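PDB 1W55: bifunctional enzyme IspD/IspF, which catalyses two steps of isoprenoid precursor synthesis, transferring a cytidylyl group from CTP to methylerythritol 4-phosphate and cyclising the phosphorylated CDP-methylerythritol to methylerythritol 2,4-cyclodiphosphate with release of CMP. Local coordinates for residues A[32-37]-A[67-72]; A[157-162]-A[170-175]; A[288-293]-A[327-332]. All coordinates share one frame; numbering follows the deposited sequence.

Interaction 1 of 3, residues A[32-37]-A[67-72]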
loop_
_atom_site.group_PDB
_atom_site.type_symbol
_atom_site.label_atom_id
_atom_site.label_comp_id
_atom_site.label_asym_id
_atom_site.label_seq_id
_atom_site.Cartn_x
_atom_site.Cartn_y
_atom_site.Cartn_z
ATOM N N PRO A 32 -0.201 25.957 -5.704
ATOM C CA PRO A 32 -1.450 26.497 -5.149
ATOM C C PRO A 32 -2.606 25.913 -5.966
ATOM O O PRO A 32 -2.413 25.568 -7.136
ATOM C CB PRO A 32 -1.318 28.010 -5.347
ATOM C CG PRO A 32 -0.244 28.190 -6.384
ATOM C CD PRO A 32 0.655 26.998 -6.307
ATOM N N LEU A 33 -3.770 25.773 -5.342
ATOM C CA LEU A 33 -4.915 25.065 -5.931
ATOM C C LEU A 33 -5.292 25.598 -7.312
ATOM O O LEU A 33 -5.556 24.814 -8.204
ATOM C CB LEU A 33 -6.130 25.125 -4.982
ATOM C CG LEU A 33 -7.445 24.482 -5.452
ATOM C CD1 LEU A 33 -8.159 23.800 -4.292
ATOM C CD2 LEU A 33 -8.370 25.483 -6.164
ATOM N N TRP A 34 -5.297 26.922 -7.479
ATOM C CA TRP A 34 -5.729 27.564 -8.730
ATOM C C TRP A 34 -4.793 27.180 -9.861
ATOM O O TRP A 34 -5.220 26.965 -10.990
ATOM C CB TRP A 34 -5.806 29.104 -8.587
ATOM C CG TRP A 34 -4.451 29.782 -8.403
ATOM C CD1 TRP A 34 -3.853 30.118 -7.218
ATOM C CD2 TRP A 34 -3.546 30.211 -9.436
ATOM N NE1 TRP A 34 -2.641 30.722 -7.448
ATOM C CE2 TRP A 34 -2.421 30.778 -8.801
ATOM C CE3 TRP A 34 -3.566 30.157 -10.836
ATOM C CZ2 TRP A 34 -1.327 31.276 -9.515
ATOM C CZ3 TRP A 34 -2.479 30.651 -11.546
ATOM C CH2 TRP A 34 -1.373 31.202 -10.886
ATOM N N LEU A 35 -3.505 27.083 -9.542
ATOM C CA LEU A 35 -2.499 26.709 -10.531
ATOM C C LEU A 35 -2.595 25.214 -10.837
ATOM O O LEU A 35 -2.559 24.815 -11.999
ATOM C CB LEU A 35 -1.095 27.120 -10.066
ATOM C CG LEU A 35 0.101 26.823 -10.980
ATOM C CD1 LEU A 35 -0.052 27.471 -12.393
ATOM C CD2 LEU A 35 1.398 27.274 -10.291
ATOM N N TYR A 36 -2.760 24.393 -9.803
ATOM C CA TYR A 36 -2.990 22.966 -10.012
ATOM C C TYR A 36 -4.186 22.693 -10.951
ATOM O O TYR A 36 -4.071 21.911 -11.894
ATOM C CB TYR A 36 -3.179 22.246 -8.671
ATOM C CG TYR A 36 -3.219 20.742 -8.790
ATOM C CD1 TYR A 36 -2.086 19.972 -8.520
ATOM C CD2 TYR A 36 -4.395 20.082 -9.173
ATOM C CE1 TYR A 36 -2.122 18.571 -8.628
ATOM C CE2 TYR A 36 -4.446 18.694 -9.283
ATOM C CZ TYR A 36 -3.307 17.945 -9.014
ATOM O OH TYR A 36 -3.361 16.574 -9.134
ATOM N N ALA A 37 -5.327 23.326 -10.686
ATOM C CA ALA A 37 -6.527 23.141 -11.526
ATOM C C ALA A 37 -6.320 23.606 -12.970
ATOM O O ALA A 37 -6.742 22.925 -13.913
ATOM C CB ALA A 37 -7.738 23.851 -10.906
ATOM N N TYR A 67 -0.165 32.169 -18.617
ATOM C CA TYR A 67 -1.577 32.519 -18.748
ATOM C C TYR A 67 -1.795 34.008 -18.780
ATOM O O TYR A 67 -0.954 34.788 -18.338
ATOM C CB TYR A 67 -2.412 31.929 -17.605
ATOM C CG TYR A 67 -2.053 30.518 -17.213
ATOM C CD1 TYR A 67 -1.723 30.212 -15.896
ATOM C CD2 TYR A 67 -2.046 29.489 -18.151
ATOM C CE1 TYR A 67 -1.399 28.923 -15.528
ATOM C CE2 TYR A 67 -1.714 28.195 -17.791
ATOM C CZ TYR A 67 -1.387 27.921 -16.477
ATOM O OH TYR A 67 -1.057 26.638 -16.101
ATOM N N GLU A 68 -2.945 34.402 -19.297
ATOM C CA GLU A 68 -3.360 35.789 -19.183
ATOM C C GLU A 68 -4.227 35.939 -17.946
ATOM O O GLU A 68 -5.154 35.155 -17.720
ATOM C CB GLU A 68 -4.095 36.241 -20.439
ATOM C CG GLU A 68 -3.152 36.442 -21.615
ATOM C CD GLU A 68 -3.805 37.150 -22.786
ATOM O OE1 GLU A 68 -3.736 36.597 -23.904
ATOM O OE2 GLU A 68 -4.372 38.254 -22.588
ATOM N N PHE A 69 -3.900 36.930 -17.132
ATOM C CA PHE A 69 -4.671 37.212 -15.939
ATOM C C PHE A 69 -5.527 38.446 -16.151
ATOM O O PHE A 69 -5.102 39.401 -16.805
ATOM C CB PHE A 69 -3.749 37.402 -14.743
ATOM C CG PHE A 69 -3.047 36.148 -14.333
ATOM C CD1 PHE A 69 -1.770 35.858 -14.827
ATOM C CD2 PHE A 69 -3.662 35.247 -13.465
ATOM C CE1 PHE A 69 -1.112 34.691 -14.455
ATOM C CE2 PHE A 69 -3.020 34.065 -13.087
ATOM C CZ PHE A 69 -1.743 33.783 -13.577
ATOM N N ILE A 70 -6.735 38.414 -15.598
ATOM C CA ILE A 70 -7.627 39.549 -15.657
ATOM C C ILE A 70 -8.351 39.701 -14.319
ATOM O O ILE A 70 -8.706 38.708 -13.678
ATOM C CB ILE A 70 -8.608 39.394 -16.849
ATOM C CG1 ILE A 70 -9.297 40.730 -17.151
ATOM C CG2 ILE A 70 -9.618 38.257 -16.605
ATOM C CD1 ILE A 70 -9.727 40.870 -18.595
ATOM N N GLU A 71 -8.536 40.950 -13.897
ATOM C CA GLU A 71 -9.180 41.270 -12.626
ATOM C C GLU A 71 -10.621 40.785 -12.667
ATOM O O GLU A 71 -11.315 41.000 -13.653
ATOM C CB GLU A 71 -9.116 42.786 -12.348
ATOM C CG GLU A 71 -9.560 43.209 -10.948
ATOM C CD GLU A 71 -8.630 42.740 -9.824
ATOM O OE1 GLU A 71 -7.420 42.521 -10.073
ATOM O OE2 GLU A 71 -9.106 42.608 -8.668
ATOM N N GLY A 72 -11.052 40.101 -11.609
ATOM C CA GLY A 72 -12.413 39.605 -11.539
ATOM C C GLY A 72 -13.417 40.731 -11.406
ATOM O O GLY A 72 -13.033 41.898 -11.250
#
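Trp34 and Leu35 reach Phe69 and Tyr67 through quite different first torsions. The indole CG lies between the backbone N and the carbonyl carbon (chi1 68°), whereas Leu35 turns its CG anti to the backbone N (chi1 -179°). Neither CB is aimed at 67-72, so the far ends of these side chains do the touching. On the strand side, Tyr67 and Phe69 both start toward the helix. Trp34 CH2 comes to 3.7 Å from Phe69 CZ, and Trp34 CZ3 lies 3.8 Å from Phe69 CE2, in the plane of the phenyl ring at its edge. The ring planes meet at 77°, with the centroid of the six-membered indole ring 5.7 Å from that of Phe69. This is helix-on-sheet packing in the GT-A-type nucleotidyltransferase domain: the first turn of helix 33-42 faces strand 68-71, which pairs in parallel with strand 50-54. Met60 of helix 57-61 touches both Trp34 and Phe69. Leu35 crosses Tyr67 at about a right angle, its CD1 3.7 Å from Tyr67 CE1 and 3.9 Å from Tyr67 OH, at the phenol edge. Leu35 CB also sits 3.8 Å above the plane of the Trp34 ring, backing one indole face from within the helix.

Interaction 2 of 3, residues A[157-162]-A[170-175]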
loop_
_atom_site.group_PDB
_atom_site.type_symbol
_atom_site.label_atom_id
_atom_site.label_comp_id
_atom_site.label_asym_id
_atom_site.label_seq_id
_atom_site.Cartn_x
_atom_site.Cartn_y
_atom_site.Cartn_z
ATOM N N LYS A 157 -20.882 35.622 -25.038
ATOM C CA LYS A 157 -20.737 37.079 -24.975
ATOM C C LYS A 157 -22.101 37.771 -25.002
ATOM O O LYS A 157 -22.407 38.585 -24.119
ATOM C CB LYS A 157 -19.858 37.596 -26.115
ATOM C CG LYS A 157 -18.383 37.272 -25.941
ATOM C CD LYS A 157 -17.513 38.116 -26.845
ATOM C CE LYS A 157 -16.165 37.454 -27.068
ATOM N NZ LYS A 157 -15.196 38.334 -27.789
ATOM N N LYS A 158 -22.924 37.421 -25.988
ATOM C CA LYS A 158 -24.266 37.996 -26.116
ATOM C C LYS A 158 -25.124 37.655 -24.904
ATOM O O LYS A 158 -25.850 38.507 -24.395
ATOM C CB LYS A 158 -24.960 37.510 -27.396
ATOM C CG LYS A 158 -25.375 38.631 -28.347
ATOM C CD LYS A 158 -25.858 38.074 -29.687
ATOM C CE LYS A 158 -24.925 38.479 -30.832
ATOM N NZ LYS A 158 -24.525 37.309 -31.674
ATOM N N ALA A 159 -25.025 36.407 -24.446
ATOM C CA ALA A 159 -25.766 35.941 -23.275
ATOM C C ALA A 159 -25.532 36.791 -22.019
ATOM O O ALA A 159 -26.410 36.860 -21.168
ATOM C CB ALA A 159 -25.444 34.473 -22.990
ATOM N N LEU A 160 -24.361 37.428 -21.919
ATOM C CA LEU A 160 -23.973 38.178 -20.712
ATOM C C LEU A 160 -24.030 39.681 -20.918
ATOM O O LEU A 160 -23.497 40.447 -20.114
ATOM C CB LEU A 160 -22.572 37.769 -20.216
ATOM C CG LEU A 160 -22.362 36.293 -19.866
ATOM C CD1 LEU A 160 -20.888 35.995 -19.569
ATOM C CD2 LEU A 160 -23.250 35.896 -18.698
ATOM N N ASP A 161 -24.700 40.093 -21.991
ATOM C CA ASP A 161 -24.855 41.504 -22.332
ATOM C C ASP A 161 -25.433 42.361 -21.194
ATOM O O ASP A 161 -24.925 43.442 -20.932
ATOM C CB ASP A 161 -25.695 41.661 -23.602
ATOM C CG ASP A 161 -25.874 43.119 -24.006
ATOM O OD1 ASP A 161 -24.885 43.891 -23.939
ATOM O OD2 ASP A 161 -26.969 43.572 -24.400
ATOM N N GLN A 162 -26.458 41.862 -20.507
ATOM C CA GLN A 162 -27.133 42.636 -19.463
ATOM C C GLN A 162 -27.242 41.940 -18.113
ATOM O O GLN A 162 -27.093 42.581 -17.069
ATOM C CB GLN A 162 -28.537 43.035 -19.922
ATOM C CG GLN A 162 -28.546 44.124 -20.980
ATOM C CD GLN A 162 -29.938 44.466 -21.447
ATOM O OE1 GLN A 162 -30.914 44.240 -20.721
ATOM N NE2 GLN A 162 -30.039 45.021 -22.651
ATOM N N SER A 170 -24.698 27.499 -18.952
ATOM C CA SER A 170 -25.844 26.851 -19.599
ATOM C C SER A 170 -27.146 27.656 -19.422
ATOM O O SER A 170 -27.892 27.850 -20.391
ATOM C CB SER A 170 -26.009 25.392 -19.144
ATOM O OG SER A 170 -26.632 25.294 -17.869
ATOM N N THR A 171 -27.403 28.133 -18.201
ATOM C CA THR A 171 -28.556 29.001 -17.949
ATOM C C THR A 171 -28.437 30.325 -18.697
ATOM O O THR A 171 -29.441 30.874 -19.133
ATOM C CB THR A 171 -28.750 29.300 -16.457
ATOM O OG1 THR A 171 -27.525 29.814 -15.897
ATOM C CG2 THR A 171 -29.038 28.030 -15.679
ATOM N N ALA A 172 -27.211 30.838 -18.833
ATOM C CA ALA A 172 -26.994 32.080 -19.570
ATOM C C ALA A 172 -27.360 31.894 -21.047
ATOM O O ALA A 172 -28.140 32.664 -21.594
ATOM C CB ALA A 172 -25.550 32.565 -19.414
ATOM N N ILE A 173 -26.809 30.853 -21.664
ATOM C CA ILE A 173 -27.050 30.539 -23.070
ATOM C C ILE A 173 -28.516 30.169 -23.329
ATOM O O ILE A 173 -29.111 30.637 -24.301
ATOM C CB ILE A 173 -26.120 29.388 -23.539
ATOM C CG1 ILE A 173 -24.646 29.819 -23.478
ATOM C CG2 ILE A 173 -26.546 28.863 -24.924
ATOM C CD1 ILE A 173 -24.090 30.429 -24.757
ATOM N N ALA A 174 -29.079 29.335 -22.456
ATOM C CA ALA A 174 -30.472 28.905 -22.567
ATOM C C ALA A 174 -31.469 30.074 -22.518
ATOM O O ALA A 174 -32.460 30.064 -23.256
ATOM C CB ALA A 174 -30.807 27.869 -21.501
ATOM N N ALA A 175 -31.195 31.072 -21.666
ATOM C CA ALA A 175 -32.085 32.225 -21.482
ATOM C C ALA A 175 -32.206 33.122 -22.726
ATOM O O ALA A 175 -33.118 33.945 -22.812
ATOM C CB ALA A 175 -31.675 33.050 -20.254
HETATM O O HOH W 1 -28.839 35.318 -21.412
#
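Ala159 meets Ala172 where the last turn of helix 153-159 runs up against helix 169-174, and the two CA atoms stand only 5.5 Å apart. Along 157-162, Ala159 is the first residue to touch the partner helix, and it directs its CB toward the second segment. Its CB lies 3.5 Å from Ala172 O and 4.1 Å from Ala172 CB, so the methyl rests against both the peptide and the side chain of its partner. The same methyl also lies 4.1 Å from Ile173 N, one residue further along. With nothing longer than a methyl on either alanine, the backbones can come this near. The carbonyls add a polar link: one water donates to Ala159 O at 2.9 Å and to Ala172 O at 2.8 Å, giving both oxygens a shared partner where no direct bond joins the segments. Leu160, the first residue to leave helical geometry, gives its backbone N-H to Lys157 O at the helix end and has its CG anti to the carbonyl carbon (chi1 -58°). From there the CD2 branch comes back to 4.1 Å from Ala172 CB, so Ala172 CB is touched by Ala159 and Leu160 together. All four residues of the contact, Ile173 included, are buried. This is close alanine-to-alanine helix packing within the cytidylyltransferase domain, away from its annotated sites. Leu160 continues onto Ala77, Leu80 and Leu84 of helix 76-84, while Phe166 from the connecting loop touches both Leu160 and Ala172. Ile173, in turn, packs on Leu155 and Leu156 of helix 153-159 and on Ile180 of strand 180-184.

Interaction 3 of 3, residues A[288-293]-A[327-332]; sequences QAYDKV and HTLDLD
Apolar packing between Tyr290 and Leu329 carries this contact, and their CA atoms, 7.3 Å apart, are the nearest pair across it. Tyr290 CG is anti to the backbone N (chi1 -172°), which sends the ring from helix 282-295 out toward 327-332. Leu329 starts off to one side, but its CD2 branch closes the gap, lying 3.7 Å from Tyr290 CB and 3.8 Å from Tyr290 CD2. A single methyl therefore rests against CB, CG and CD2 of Tyr290.

Polar groups meet the ring differently. Leu329 O approaches its edge, near the ring plane, 3.7 Å from Tyr290 CE2; this is a van der Waals approach to a C-H edge. The phenol oxygen has its hydrogen-bond partner elsewhere, in the backbone N of Leu300, a tie that would fix the far end of the ring against strand 298-308. Leu331, whose CB does point at the helix, adds a longer methyl-to-oxygen contact, its CD2 4.3 Å from Tyr290 OH.

The backbone turns between the two leucines: Asp330 leaves the helix with positive phi (55°) in a Schellman motif, and Leu329 and Leu331 meet Tyr290 from before and after the turn. In the IspF part of the enzyme, the contact thus joins helix 282-295 to the C-terminal end of helix 318-329. Leu329 also touches Leu286, Leu300 and Ile303, Leu331 rests on Leu300, and Tyr290 packs on Ile257 of helix 248-260, placing the cluster between these helices and strand 298-308.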
loop_
_atom_site.group_PDB
_atom_site.type_symbol
_atom_site.label_atom_id
_atom_site.label_comp_id
_atom_site.label_asym_id
_atom_site.label_seq_id
_atom_site.Cartn_x
_atom_site.Cartn_y
_atom_site.Cartn_z
ATOM N N GLN A 288 -2.090 40.882 12.272
ATOM C CA GLN A 288 -2.695 41.119 10.963
ATOM C C GLN A 288 -1.768 40.725 9.816
ATOM O O GLN A 288 -2.234 40.272 8.769
ATOM C CB GLN A 288 -3.124 42.584 10.828
ATOM C CG GLN A 288 -4.404 42.918 11.585
ATOM C CD GLN A 288 -4.800 44.378 11.439
ATOM O OE1 GLN A 288 -4.796 44.921 10.335
ATOM N NE2 GLN A 288 -5.130 45.015 12.551
ATOM N N ALA A 289 -0.462 40.915 10.007
ATOM C CA ALA A 289 0.522 40.482 9.016
ATOM C C ALA A 289 0.524 38.943 8.877
ATOM O O ALA A 289 0.571 38.415 7.771
ATOM C CB ALA A 289 1.901 40.987 9.390
ATOM N N TYR A 290 0.476 38.237 10.005
ATOM C CA TYR A 290 0.360 36.782 10.000
ATOM C C TYR A 290 -0.953 36.304 9.359
ATOM O O TYR A 290 -0.967 35.277 8.667
ATOM C CB TYR A 290 0.520 36.204 11.411
ATOM C CG TYR A 290 0.612 34.689 11.439
ATOM C CD1 TYR A 290 1.382 33.995 10.491
ATOM C CD2 TYR A 290 -0.081 33.949 12.397
ATOM C CE1 TYR A 290 1.448 32.609 10.497
ATOM C CE2 TYR A 290 -0.006 32.554 12.423
ATOM C CZ TYR A 290 0.761 31.895 11.468
ATOM O OH TYR A 290 0.839 30.525 11.477
ATOM N N ASP A 291 -2.044 37.044 9.577
ATOM C CA ASP A 291 -3.304 36.762 8.881
ATOM C C ASP A 291 -3.115 36.775 7.365
ATOM O O ASP A 291 -3.651 35.913 6.671
ATOM C CB ASP A 291 -4.397 37.775 9.246
ATOM C CG ASP A 291 -5.030 37.511 10.609
ATOM O OD1 ASP A 291 -4.884 36.383 11.147
ATOM O OD2 ASP A 291 -5.700 38.394 11.210
ATOM N N LYS A 292 -2.379 37.759 6.851
ATOM C CA LYS A 292 -2.081 37.817 5.414
ATOM C C LYS A 292 -1.356 36.564 4.922
ATOM O O LYS A 292 -1.641 36.057 3.841
ATOM C CB LYS A 292 -1.250 39.057 5.061
ATOM C CG LYS A 292 -1.979 40.370 5.238
ATOM C CD LYS A 292 -3.116 40.536 4.225
ATOM C CE LYS A 292 -4.148 41.547 4.740
ATOM N NZ LYS A 292 -4.864 42.277 3.651
ATOM N N VAL A 293 -0.434 36.073 5.744
ATOM C CA VAL A 293 0.399 34.919 5.425
ATOM C C VAL A 293 -0.444 33.647 5.446
ATOM O O VAL A 293 -0.264 32.752 4.620
ATOM C CB VAL A 293 1.587 34.837 6.423
ATOM C CG1 VAL A 293 2.256 33.491 6.393
ATOM C CG2 VAL A 293 2.584 35.969 6.153
ATOM N N HIS A 327 0.231 33.936 22.137
ATOM C CA HIS A 327 -1.189 34.273 22.277
ATOM C C HIS A 327 -1.673 35.114 21.092
ATOM O O HIS A 327 -2.707 34.820 20.508
ATOM C CB HIS A 327 -1.442 34.994 23.616
ATOM C CG HIS A 327 -2.831 35.541 23.760
ATOM N ND1 HIS A 327 -3.139 36.865 23.525
ATOM C CD2 HIS A 327 -3.997 34.939 24.110
ATOM C CE1 HIS A 327 -4.433 37.056 23.725
ATOM N NE2 HIS A 327 -4.976 35.904 24.080
ATOM N N THR A 328 -0.901 36.144 20.746
ATOM C CA THR A 328 -1.147 36.982 19.571
ATOM C C THR A 328 -1.265 36.163 18.273
ATOM O O THR A 328 -2.132 36.431 17.436
ATOM C CB THR A 328 0.020 37.998 19.424
ATOM O OG1 THR A 328 -0.007 38.934 20.507
ATOM C CG2 THR A 328 -0.120 38.868 18.147
ATOM N N LEU A 329 -0.380 35.184 18.096
ATOM C CA LEU A 329 -0.330 34.452 16.831
ATOM C C LEU A 329 -1.078 33.133 16.897
ATOM O O LEU A 329 -1.125 32.407 15.912
ATOM C CB LEU A 329 1.126 34.238 16.369
ATOM C CG LEU A 329 1.950 35.508 16.122
ATOM C CD1 LEU A 329 3.406 35.159 15.834
ATOM C CD2 LEU A 329 1.343 36.355 14.977
ATOM N N ASP A 330 -1.673 32.838 18.053
ATOM C CA ASP A 330 -2.395 31.584 18.273
ATOM C C ASP A 330 -1.491 30.373 17.959
ATOM O O ASP A 330 -1.862 29.450 17.218
ATOM C CB ASP A 330 -3.734 31.569 17.500
ATOM C CG ASP A 330 -4.605 30.356 17.838
ATOM O OD1 ASP A 330 -4.498 29.814 18.963
ATOM O OD2 ASP A 330 -5.420 29.868 17.025
ATOM N N LEU A 331 -0.294 30.411 18.540
ATOM C CA LEU A 331 0.705 29.357 18.408
ATOM C C LEU A 331 0.977 28.728 19.762
ATOM O O LEU A 331 0.830 29.382 20.796
ATOM C CB LEU A 331 2.020 29.946 17.903
ATOM C CG LEU A 331 2.135 30.419 16.458
ATOM C CD1 LEU A 331 3.581 30.834 16.186
ATOM C CD2 LEU A 331 1.679 29.325 15.490
ATOM N N ASP A 332 1.387 27.469 19.761
ATOM C CA ASP A 332 1.841 26.851 20.991
ATOM C C ASP A 332 3.139 27.530 21.440
ATOM O O ASP A 332 4.030 27.821 20.622
ATOM C CB ASP A 332 2.033 25.351 20.807
ATOM C CG ASP A 332 0.721 24.580 20.904
ATOM O OD1 ASP A 332 0.029 24.660 21.955
ATOM O OD2 ASP A 332 0.296 23.868 19.981
#

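The three contacts follow one another in series along the chain, each closing before the next opens. Interactions 1 and 2 belong to the IspD cytidylyltransferase part, with centres about 23 Å apart and nearest atoms about 11 Å apart. They lie in different regions round its mixed sheet: one faces strand 68-71, the other has strand 180-184 beside it. Interaction 3 is in the IspF part, against a separate five-stranded sheet. Its centre is about 27 Å from that of interaction 1 and about 44 Å from that of interaction 2, which lies across the chain's centre. This is consistent with the two activities residing in distinct domains, which still touch, Asp291 meeting Lys20.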